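Local atomic coordinates of Na-translocating NADH-quinone reductase subunit C NqrC (Shewanella oneidensis, PDB entry 4XHF), a protein that is a subunit of a membrane-bound respiratory complex, its soluble part carrying an FMN-binding domain that holds flavin mononucleotide. Residues 103-113 and 229-238; 38-46 and 59-67. All blocks are in the same frame, centred on the assembly; numbering follows the deposited sequence.

Contact 1. Residues 103-113 and 229-238; sequences PKKDIAKIKTR and RAMEFWFGVE
E238, I107 and F233 bury the most surface where the connection between strands 100-101 and 113-123 folds over the end of helix 221-234, the helix whose start contributes to the flavin mononucleotide pocket of this FMN-binding fold. The carboxylate of E238 works as a two-pronged acceptor for consecutive backbone amides. K104 N meets OE1 at 2.8 Å and K105 N meets OE2 at 2.7 Å, both nearly straight (164° and 163°) and both on syn lone pairs, so the carboxylate fixes two successive peptide N-H groups of the loop. A water also donates to E238 OE2 and to K105 O, bridging two acceptors that could not bond each other directly.

I107 lies against the R229-E232-F233 side of the helix. With CG2 anti to the backbone N, that methyl settles 3.7 Å from R229 O, while CD1 reaches across the carboxylate end of E232, the two side chains crossing at about a right angle. The inverse gamma turn centred on D106 and the type I turn D106-K109 bring I107 and A108 against the helix; A108 CB is 4.0 Å from A230 CA.

F233 packs against P103, K105 O, A108 and I110 of the loop. K105 O lies near the plane of its ring, 3.6 Å from CD1, and I110 CD1 approaches CE2 at 3.8 Å. W234, whose NE1 is bonded to Y137 O, packs its CH2 against R113 CG. Past that ring, while R113 NH2 pairs with D75 in a salt bridge, R113 NH1 donates to E238 O at 2.8 Å, tilted 34° from the carbonyl plane.

Contact 2. Residues 38-46 and 59-67; sequences RDELQRYVL and FRDIFAKSV
F59 enters helix 38-46 as a knob, seated among D39, Q42, R43 and L46. Its CG stands between the backbone N and the carbonyl carbon (chi1 72°), and the ring is clasped on opposite faces by R43 CG, a CH-pi contact over the face, and by R60 CG of its own helix. R60 then reaches back to D39 and grips the carboxylate side-on: NE bonds OD1 at 2.9 Å and NH2 bonds OD2 at 2.8 Å. Both oxygens lie close to the guanidinium plane, but each is met from above the carboxylate plane, consistent with the 47° between the two planes. This knob-into-hole packing joins two consecutive helices, linked by a short connection, that cross at 65°, their axes 9.8 Å apart over these segments. I62 adds a small apolar contact, CG2 to L46 CD1 at 4.3 Å. F63 carries the middle: Q42 CG sits over its ring centre, 3.6 Å from the centroid, with V67 CB over the opposite face and V45 CB at the edge. Q42 NE2 is also linked through a water to R60 O. V67, the first residue beyond the helix, places CG2 3.9 Å from L46 CD2, and F120 of strand 113-123 touches V45, F63 and V67.

From the N terminus, helix 29-48 is followed, after a short connection, by the oblique helix 58-66, and contact 2 closes this local loop of 12 residues. The chain then enters strand 67-73, which pairs with strand 113-123 of the antiparallel sheet. Residues 103-113 lead into that same strand, and contact 1 closes only after 115 more residues, including strands 129-139, 144-151 and 158-165, have passed. The two contacts therefore follow in series, neither nesting nor crossing. Their centres are 27 Å apart on opposite sides of the chain's centre: contact 2 joins the N-terminal helices, and contact 1 ties the loop between strands 100-101 and 113-123 to the end of helix 221-234 and the residues just after it.

Contact 1. Residues 103-113 and 229-238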
loop_
_atom_site.group_PDB
_atom_site.type_symbol
_atom_site.label_atom_id
_atom_site.label_comp_id
_atom_site.label_asym_id
_atom_site.label_seq_id
_atom_site.Cartn_x
_atom_site.Cartn_y
_atom_site.Cartn_z
ATOM N N PRO A 103 -14.363 4.381 10.706
ATOM C CA PRO A 103 -14.179 2.935 10.877
ATOM C C PRO A 103 -14.747 2.428 12.198
ATOM O O PRO A 103 -14.783 3.181 13.170
ATOM C CB PRO A 103 -12.653 2.761 10.847
ATOM C CG PRO A 103 -12.116 4.013 10.259
ATOM C CD PRO A 103 -13.074 5.091 10.627
ATOM N N LYS A 104 -15.180 1.172 12.233
ATOM C CA LYS A 104 -15.641 0.571 13.478
ATOM C C LYS A 104 -14.451 0.312 14.392
ATOM O O LYS A 104 -14.428 0.757 15.533
ATOM C CB LYS A 104 -16.395 -0.732 13.219
ATOM C CG LYS A 104 -17.003 -1.337 14.480
ATOM C CD LYS A 104 -16.891 -2.853 14.496
ATOM C CE LYS A 104 -17.411 -3.435 15.800
ATOM N NZ LYS A 104 -16.682 -2.903 16.985
ATOM N N LYS A 105 -13.472 -0.426 13.880
ATOM C CA LYS A 105 -12.236 -0.697 14.607
ATOM C C LYS A 105 -11.090 0.070 13.958
ATOM O O LYS A 105 -10.437 -0.425 13.040
ATOM C CB LYS A 105 -11.944 -2.199 14.631
ATOM C CG LYS A 105 -12.926 -2.996 15.482
ATOM C CD LYS A 105 -12.876 -4.483 15.163
ATOM C CE LYS A 105 -13.655 -5.307 16.181
ATOM N NZ LYS A 105 -12.780 -5.831 17.267
ATOM N N ASP A 106 -10.867 1.288 14.437
ATOM C CA ASP A 106 -9.878 2.183 13.847
ATOM C C ASP A 106 -8.462 1.848 14.320
ATOM O O ASP A 106 -7.837 2.617 15.051
ATOM C CB ASP A 106 -10.225 3.635 14.187
ATOM C CG ASP A 106 -9.424 4.633 13.377
ATOM O OD1 ASP A 106 -8.825 4.231 12.357
ATOM O OD2 ASP A 106 -9.403 5.824 13.754
ATOM N N ILE A 107 -7.962 0.697 13.878
ATOM C CA ILE A 107 -6.664 0.183 14.308
ATOM C C ILE A 107 -5.523 1.127 13.929
ATOM O O ILE A 107 -4.566 1.294 14.686
ATOM C CB ILE A 107 -6.394 -1.216 13.696
ATOM C CG1 ILE A 107 -7.480 -2.208 14.127
ATOM C CG2 ILE A 107 -5.027 -1.737 14.116
ATOM C CD1 ILE A 107 -7.451 -3.535 13.379
ATOM N N ALA A 108 -5.632 1.738 12.752
ATOM C CA ALA A 108 -4.577 2.601 12.228
ATOM C C ALA A 108 -4.755 4.057 12.649
ATOM O O ALA A 108 -3.961 4.916 12.269
ATOM C CB ALA A 108 -4.533 2.500 10.713
ATOM N N LYS A 109 -5.800 4.329 13.426
ATOM C CA LYS A 109 -6.050 5.669 13.954
ATOM C C LYS A 109 -6.152 6.703 12.838
ATOM O O LYS A 109 -5.543 7.770 12.912
ATOM C CB LYS A 109 -4.945 6.066 14.938
ATOM C CG LYS A 109 -4.739 5.060 16.059
ATOM C CD LYS A 109 -3.505 5.373 16.887
ATOM C CE LYS A 109 -3.192 4.231 17.845
ATOM N NZ LYS A 109 -1.935 4.451 18.610
ATOM N N ILE A 110 -6.925 6.380 11.804
ATOM C CA ILE A 110 -7.108 7.281 10.670
ATOM C C ILE A 110 -8.376 8.118 10.821
ATOM O O ILE A 110 -8.629 9.011 10.014
ATOM C CB ILE A 110 -7.166 6.507 9.334
ATOM C CG1 ILE A 110 -8.352 5.535 9.310
ATOM C CG2 ILE A 110 -5.855 5.764 9.110
ATOM C CD1 ILE A 110 -8.559 4.849 7.972
ATOM N N LYS A 111 -9.173 7.808 11.844
ATOM C CA LYS A 111 -10.359 8.590 12.209
ATOM C C LYS A 111 -11.479 8.530 11.170
ATOM O O LYS A 111 -12.644 8.349 11.523
ATOM C CB LYS A 111 -9.974 10.052 12.458
ATOM C CG LYS A 111 -9.050 10.258 13.650
ATOM C CD LYS A 111 -9.786 10.125 14.979
ATOM C CE LYS A 111 -10.778 11.264 15.198
ATOM N NZ LYS A 111 -11.363 11.250 16.566
ATOM N N THR A 112 -11.135 8.688 9.897
ATOM C CA THR A 112 -12.119 8.625 8.827
ATOM C C THR A 112 -11.544 7.841 7.654
ATOM O O THR A 112 -10.334 7.849 7.428
ATOM C CB THR A 112 -12.550 10.040 8.374
ATOM O OG1 THR A 112 -13.551 9.942 7.352
ATOM C CG2 THR A 112 -11.363 10.832 7.848
ATOM N N ARG A 113 -12.414 7.149 6.924
ATOM C CA ARG A 113 -11.996 6.327 5.794
ATOM C C ARG A 113 -12.823 6.637 4.552
ATOM O O ARG A 113 -14.048 6.708 4.617
ATOM C CB ARG A 113 -12.122 4.843 6.142
ATOM C CG ARG A 113 -11.404 3.913 5.177
ATOM C CD ARG A 113 -12.107 2.571 5.069
ATOM N NE ARG A 113 -13.412 2.695 4.425
ATOM C CZ ARG A 113 -14.283 1.700 4.287
ATOM N NH1 ARG A 113 -14.002 0.489 4.751
ATOM N NH2 ARG A 113 -15.444 1.920 3.685
ATOM N N ARG A 229 0.250 -1.937 12.320
ATOM C CA ARG A 229 -1.176 -1.712 12.519
ATOM C C ARG A 229 -1.829 -1.133 11.270
ATOM O O ARG A 229 -3.009 -1.370 11.009
ATOM C CB ARG A 229 -1.401 -0.786 13.714
ATOM C CG ARG A 229 -1.185 -1.465 15.055
ATOM C CD ARG A 229 -1.376 -0.505 16.215
ATOM N NE ARG A 229 -0.294 -0.620 17.196
ATOM C CZ ARG A 229 0.588 0.338 17.483
ATOM N NH1 ARG A 229 0.544 1.524 16.883
ATOM N NH2 ARG A 229 1.525 0.107 18.392
ATOM N N ALA A 230 -1.055 -0.377 10.498
ATOM C CA ALA A 230 -1.549 0.191 9.251
ATOM C C ALA A 230 -1.927 -0.922 8.284
ATOM O O ALA A 230 -3.000 -0.897 7.684
ATOM C CB ALA A 230 -0.505 1.103 8.631
ATOM N N MET A 231 -1.043 -1.902 8.143
ATOM C CA MET A 231 -1.313 -3.038 7.274
ATOM C C MET A 231 -2.420 -3.917 7.848
ATOM O O MET A 231 -3.227 -4.466 7.101
ATOM C CB MET A 231 -0.044 -3.860 7.059
ATOM C CG MET A 231 0.963 -3.186 6.148
ATOM S SD MET A 231 2.440 -4.183 5.915
ATOM C CE MET A 231 3.506 -3.019 5.071
ATOM N N GLU A 232 -2.463 -4.039 9.172
ATOM C CA GLU A 232 -3.484 -4.850 9.826
ATOM C C GLU A 232 -4.885 -4.341 9.500
ATOM O O GLU A 232 -5.812 -5.131 9.312
ATOM C CB GLU A 232 -3.280 -4.862 11.338
ATOM C CG GLU A 232 -4.298 -5.717 12.070
ATOM C CD GLU A 232 -4.103 -5.702 13.567
ATOM O OE1 GLU A 232 -3.156 -5.038 14.034
ATOM O OE2 GLU A 232 -4.901 -6.348 14.279
ATOM N N PHE A 233 -5.037 -3.021 9.446
ATOM C CA PHE A 233 -6.326 -2.422 9.124
ATOM C C PHE A 233 -6.665 -2.554 7.649
ATOM O O PHE A 233 -7.768 -2.959 7.289
ATOM C CB PHE A 233 -6.357 -0.940 9.499
ATOM C CG PHE A 233 -7.617 -0.244 9.062
ATOM C CD1 PHE A 233 -8.764 -0.317 9.836
ATOM C CD2 PHE A 233 -7.665 0.456 7.866
ATOM C CE1 PHE A 233 -9.928 0.307 9.434
ATOM C CE2 PHE A 233 -8.830 1.080 7.460
ATOM C CZ PHE A 233 -9.962 1.006 8.245
ATOM N N TRP A 234 -5.713 -2.196 6.795
ATOM C CA TRP A 234 -5.984 -2.085 5.369
ATOM C C TRP A 234 -6.051 -3.433 4.671
ATOM O O TRP A 234 -6.575 -3.532 3.564
ATOM C CB TRP A 234 -4.937 -1.191 4.713
ATOM C CG TRP A 234 -5.259 0.247 4.930
ATOM C CD1 TRP A 234 -4.618 1.122 5.754
ATOM C CD2 TRP A 234 -6.339 0.971 4.334
ATOM N NE1 TRP A 234 -5.225 2.354 5.699
ATOM C CE2 TRP A 234 -6.285 2.286 4.834
ATOM C CE3 TRP A 234 -7.344 0.636 3.422
ATOM C CZ2 TRP A 234 -7.197 3.267 4.450
ATOM C CZ3 TRP A 234 -8.245 1.609 3.041
ATOM C CH2 TRP A 234 -8.167 2.909 3.555
ATOM N N PHE A 235 -5.534 -4.471 5.320
ATOM C CA PHE A 235 -5.733 -5.837 4.846
ATOM C C PHE A 235 -6.787 -6.542 5.701
ATOM O O PHE A 235 -6.989 -7.753 5.591
ATOM C CB PHE A 235 -4.412 -6.607 4.855
ATOM C CG PHE A 235 -3.457 -6.158 3.790
ATOM C CD1 PHE A 235 -3.657 -6.516 2.467
ATOM C CD2 PHE A 235 -2.371 -5.365 4.108
ATOM C CE1 PHE A 235 -2.785 -6.099 1.484
ATOM C CE2 PHE A 235 -1.496 -4.943 3.130
ATOM C CZ PHE A 235 -1.702 -5.310 1.817
ATOM N N GLY A 236 -7.467 -5.763 6.540
ATOM C CA GLY A 236 -8.510 -6.279 7.406
ATOM C C GLY A 236 -9.887 -6.110 6.796
ATOM O O GLY A 236 -10.019 -5.685 5.649
ATOM N N VAL A 237 -10.915 -6.423 7.579
ATOM C CA VAL A 237 -12.284 -6.464 7.080
ATOM C C VAL A 237 -12.789 -5.094 6.633
ATOM O O VAL A 237 -13.674 -5.005 5.783
ATOM C CB VAL A 237 -13.240 -7.033 8.147
ATOM C CG1 VAL A 237 -12.804 -8.436 8.544
ATOM C CG2 VAL A 237 -13.289 -6.131 9.370
ATOM N N GLU A 238 -12.226 -4.032 7.202
ATOM C CA GLU A 238 -12.605 -2.674 6.821
ATOM C C GLU A 238 -11.651 -2.115 5.764
ATOM O O GLU A 238 -11.730 -0.940 5.407
ATOM C CB GLU A 238 -12.638 -1.759 8.053
ATOM C CG GLU A 238 -13.577 -2.256 9.153
ATOM C CD GLU A 238 -13.888 -1.204 10.204
ATOM O OE1 GLU A 238 -14.717 -0.311 9.929
ATOM O OE2 GLU A 238 -13.314 -1.279 11.309
HETATM O O HOH W 1 -11.016 -2.547 11.256
HETATM O O HOH W 2 -2.002 2.702 14.810
#

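Contact 2. Residues 38-46 and 59-67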
loop_
_atom_site.group_PDB
_atom_site.type_symbol
_atom_site.label_atom_id
_atom_site.label_comp_id
_atom_site.label_asym_id
_atom_site.label_seq_id
_atom_site.Cartn_x
_atom_site.Cartn_y
_atom_site.Cartn_z
ATOM N N ARG A 38 1.759 12.463 -10.431
ATOM C CA ARG A 38 1.419 11.290 -11.224
ATOM C C ARG A 38 2.680 10.512 -11.585
ATOM O O ARG A 38 2.664 9.285 -11.635
ATOM C CB ARG A 38 0.663 11.692 -12.492
ATOM C CG ARG A 38 -0.187 10.570 -13.065
ATOM C CD ARG A 38 -0.880 10.976 -14.357
ATOM N NE ARG A 38 -1.561 12.266 -14.242
ATOM C CZ ARG A 38 -1.064 13.429 -14.661
ATOM N NH1 ARG A 38 0.132 13.491 -15.239
ATOM N NH2 ARG A 38 -1.772 14.538 -14.505
ATOM N N ASP A 39 3.770 11.231 -11.837
ATOM C CA ASP A 39 5.052 10.598 -12.133
ATOM C C ASP A 39 5.577 9.843 -10.919
ATOM O O ASP A 39 6.016 8.700 -11.032
ATOM C CB ASP A 39 6.084 11.637 -12.579
ATOM C CG ASP A 39 5.821 12.169 -13.976
ATOM O OD1 ASP A 39 5.065 11.526 -14.736
ATOM O OD2 ASP A 39 6.387 13.228 -14.317
ATOM N N GLU A 40 5.541 10.492 -9.760
ATOM C CA GLU A 40 5.953 9.857 -8.513
ATOM C C GLU A 40 5.080 8.641 -8.225
ATOM O O GLU A 40 5.579 7.587 -7.834
ATOM C CB GLU A 40 5.881 10.853 -7.351
ATOM C CG GLU A 40 6.865 12.013 -7.472
ATOM C CD GLU A 40 6.624 13.113 -6.454
ATOM O OE1 GLU A 40 5.687 12.984 -5.638
ATOM O OE2 GLU A 40 7.376 14.112 -6.472
ATOM N N LEU A 41 3.776 8.796 -8.433
ATOM C CA LEU A 41 2.821 7.709 -8.247
ATOM C C LEU A 41 3.178 6.497 -9.105
ATOM O O LEU A 41 3.252 5.375 -8.608
ATOM C CB LEU A 41 1.409 8.190 -8.584
ATOM C CG LEU A 41 0.278 7.167 -8.477
ATOM C CD1 LEU A 41 0.151 6.644 -7.059
ATOM C CD2 LEU A 41 -1.032 7.783 -8.931
ATOM N N GLN A 42 3.401 6.736 -10.394
ATOM C CA GLN A 42 3.742 5.667 -11.325
ATOM C C GLN A 42 5.017 4.949 -10.895
ATOM O O GLN A 42 5.100 3.723 -10.959
ATOM C CB GLN A 42 3.898 6.226 -12.743
ATOM C CG GLN A 42 2.576 6.584 -13.414
ATOM C CD GLN A 42 2.757 7.183 -14.796
ATOM O OE1 GLN A 42 3.652 7.996 -15.022
ATOM N NE2 GLN A 42 1.905 6.778 -15.732
ATOM N N ARG A 43 6.003 5.714 -10.438
ATOM C CA ARG A 43 7.263 5.133 -9.992
ATOM C C ARG A 43 7.051 4.293 -8.736
ATOM O O ARG A 43 7.555 3.176 -8.646
ATOM C CB ARG A 43 8.307 6.226 -9.738
ATOM C CG ARG A 43 8.829 6.886 -11.013
ATOM C CD ARG A 43 10.056 7.752 -10.751
ATOM N NE ARG A 43 9.764 8.897 -9.887
ATOM C CZ ARG A 43 9.410 10.106 -10.318
ATOM N NH1 ARG A 43 9.288 10.361 -11.615
ATOM N NH2 ARG A 43 9.174 11.071 -9.442
ATOM N N TYR A 44 6.293 4.826 -7.781
ATOM C CA TYR A 44 5.998 4.114 -6.537
ATOM C C TYR A 44 5.374 2.750 -6.814
ATOM O O TYR A 44 5.780 1.739 -6.241
ATOM C CB TYR A 44 5.048 4.925 -5.650
ATOM C CG TYR A 44 5.602 6.230 -5.118
ATOM C CD1 TYR A 44 6.958 6.393 -4.871
ATOM C CD2 TYR A 44 4.757 7.301 -4.854
ATOM C CE1 TYR A 44 7.456 7.589 -4.380
ATOM C CE2 TYR A 44 5.245 8.497 -4.366
ATOM C CZ TYR A 44 6.594 8.637 -4.131
ATOM O OH TYR A 44 7.079 9.829 -3.644
ATOM N N VAL A 45 4.383 2.735 -7.699
ATOM C CA VAL A 45 3.631 1.524 -8.004
ATOM C C VAL A 45 4.529 0.479 -8.652
ATOM O O VAL A 45 4.500 -0.690 -8.273
ATOM C CB VAL A 45 2.426 1.838 -8.925
ATOM C CG1 VAL A 45 1.773 0.562 -9.454
ATOM C CG2 VAL A 45 1.405 2.674 -8.175
ATOM N N LEU A 46 5.335 0.901 -9.620
ATOM C CA LEU A 46 6.231 -0.021 -10.308
ATOM C C LEU A 46 7.305 -0.537 -9.358
ATOM O O LEU A 46 7.667 -1.711 -9.400
ATOM C CB LEU A 46 6.879 0.653 -11.520
ATOM C CG LEU A 46 5.947 1.013 -12.680
ATOM C CD1 LEU A 46 6.715 1.791 -13.736
ATOM C CD2 LEU A 46 5.302 -0.227 -13.292
ATOM N N PHE A 59 9.448 4.835 -17.805
ATOM C CA PHE A 59 8.578 4.329 -16.745
ATOM C C PHE A 59 7.114 4.665 -17.024
ATOM O O PHE A 59 6.215 3.927 -16.618
ATOM C CB PHE A 59 8.994 4.896 -15.384
ATOM C CG PHE A 59 8.661 6.346 -15.204
ATOM C CD1 PHE A 59 9.522 7.328 -15.656
ATOM C CD2 PHE A 59 7.484 6.728 -14.582
ATOM C CE1 PHE A 59 9.216 8.665 -15.493
ATOM C CE2 PHE A 59 7.173 8.062 -14.417
ATOM C CZ PHE A 59 8.040 9.032 -14.872
ATOM N N ARG A 60 6.879 5.778 -17.713
ATOM C CA ARG A 60 5.525 6.177 -18.081
ATOM C C ARG A 60 4.921 5.180 -19.062
ATOM O O ARG A 60 3.760 4.791 -18.935
ATOM C CB ARG A 60 5.520 7.576 -18.696
ATOM C CG ARG A 60 5.945 8.683 -17.747
ATOM C CD ARG A 60 5.497 10.043 -18.262
ATOM N NE ARG A 60 5.988 11.152 -17.441
ATOM C CZ ARG A 60 6.986 11.970 -17.776
ATOM N NH1 ARG A 60 7.634 11.831 -18.929
ATOM N NH2 ARG A 60 7.339 12.945 -16.949
ATOM N N ASP A 61 5.721 4.775 -20.042
ATOM C CA ASP A 61 5.279 3.829 -21.060
ATOM C C ASP A 61 5.098 2.442 -20.455
ATOM O O ASP A 61 4.169 1.717 -20.804
ATOM C CB ASP A 61 6.283 3.767 -22.215
ATOM C CG ASP A 61 6.677 5.141 -22.729
ATOM O OD1 ASP A 61 5.882 6.092 -22.577
ATOM O OD2 ASP A 61 7.787 5.267 -23.289
ATOM N N ILE A 62 5.996 2.079 -19.547
ATOM C CA ILE A 62 5.938 0.782 -18.885
ATOM C C ILE A 62 4.688 0.703 -18.015
ATOM O O ILE A 62 3.991 -0.310 -18.006
ATOM C CB ILE A 62 7.205 0.534 -18.037
ATOM C CG1 ILE A 62 8.419 0.399 -18.960
ATOM C CG2 ILE A 62 7.060 -0.729 -17.183
ATOM C CD1 ILE A 62 9.752 0.439 -18.255
ATOM N N PHE A 63 4.407 1.782 -17.294
ATOM C CA PHE A 63 3.219 1.854 -16.453
ATOM C C PHE A 63 1.959 1.726 -17.301
ATOM O O PHE A 63 1.070 0.934 -16.993
ATOM C CB PHE A 63 3.200 3.170 -15.670
ATOM C CG PHE A 63 2.055 3.287 -14.702
ATOM C CD1 PHE A 63 0.803 3.695 -15.133
ATOM C CD2 PHE A 63 2.234 3.001 -13.358
ATOM C CE1 PHE A 63 -0.251 3.806 -14.243
ATOM C CE2 PHE A 63 1.184 3.115 -12.463
ATOM C CZ PHE A 63 -0.059 3.517 -12.908
ATOM N N ALA A 64 1.897 2.503 -18.377
ATOM C CA ALA A 64 0.714 2.553 -19.226
ATOM C C ALA A 64 0.376 1.190 -19.825
ATOM O O ALA A 64 -0.793 0.873 -20.040
ATOM C CB ALA A 64 0.912 3.576 -20.332
ATOM N N LYS A 65 1.400 0.383 -20.086
ATOM C CA LYS A 65 1.206 -0.915 -20.719
ATOM C C LYS A 65 0.912 -2.017 -19.709
ATOM O O LYS A 65 0.059 -2.871 -19.948
ATOM C CB LYS A 65 2.441 -1.295 -21.538
ATOM C CG LYS A 65 2.348 -2.657 -22.221
ATOM C CD LYS A 65 1.091 -2.769 -23.075
ATOM C CE LYS A 65 1.142 -3.955 -24.024
ATOM N NZ LYS A 65 1.153 -5.275 -23.331
ATOM N N SER A 66 1.616 -1.991 -18.583
ATOM C CA SER A 66 1.604 -3.117 -17.653
ATOM C C SER A 66 0.750 -2.899 -16.405
ATOM O O SER A 66 0.648 -3.798 -15.571
ATOM C CB SER A 66 3.039 -3.444 -17.229
ATOM O OG SER A 66 3.812 -3.859 -18.342
ATOM N N VAL A 67 0.139 -1.723 -16.276
ATOM C CA VAL A 67 -0.646 -1.408 -15.083
ATOM C C VAL A 67 -2.041 -0.911 -15.446
ATOM O O VAL A 67 -2.213 -0.118 -16.374
ATOM C CB VAL A 67 0.059 -0.349 -14.199
ATOM C CG1 VAL A 67 -0.724 -0.113 -12.915
ATOM C CG2 VAL A 67 1.475 -0.788 -13.860
HETATM O O HOH W 3 1.704 6.906 -18.495
#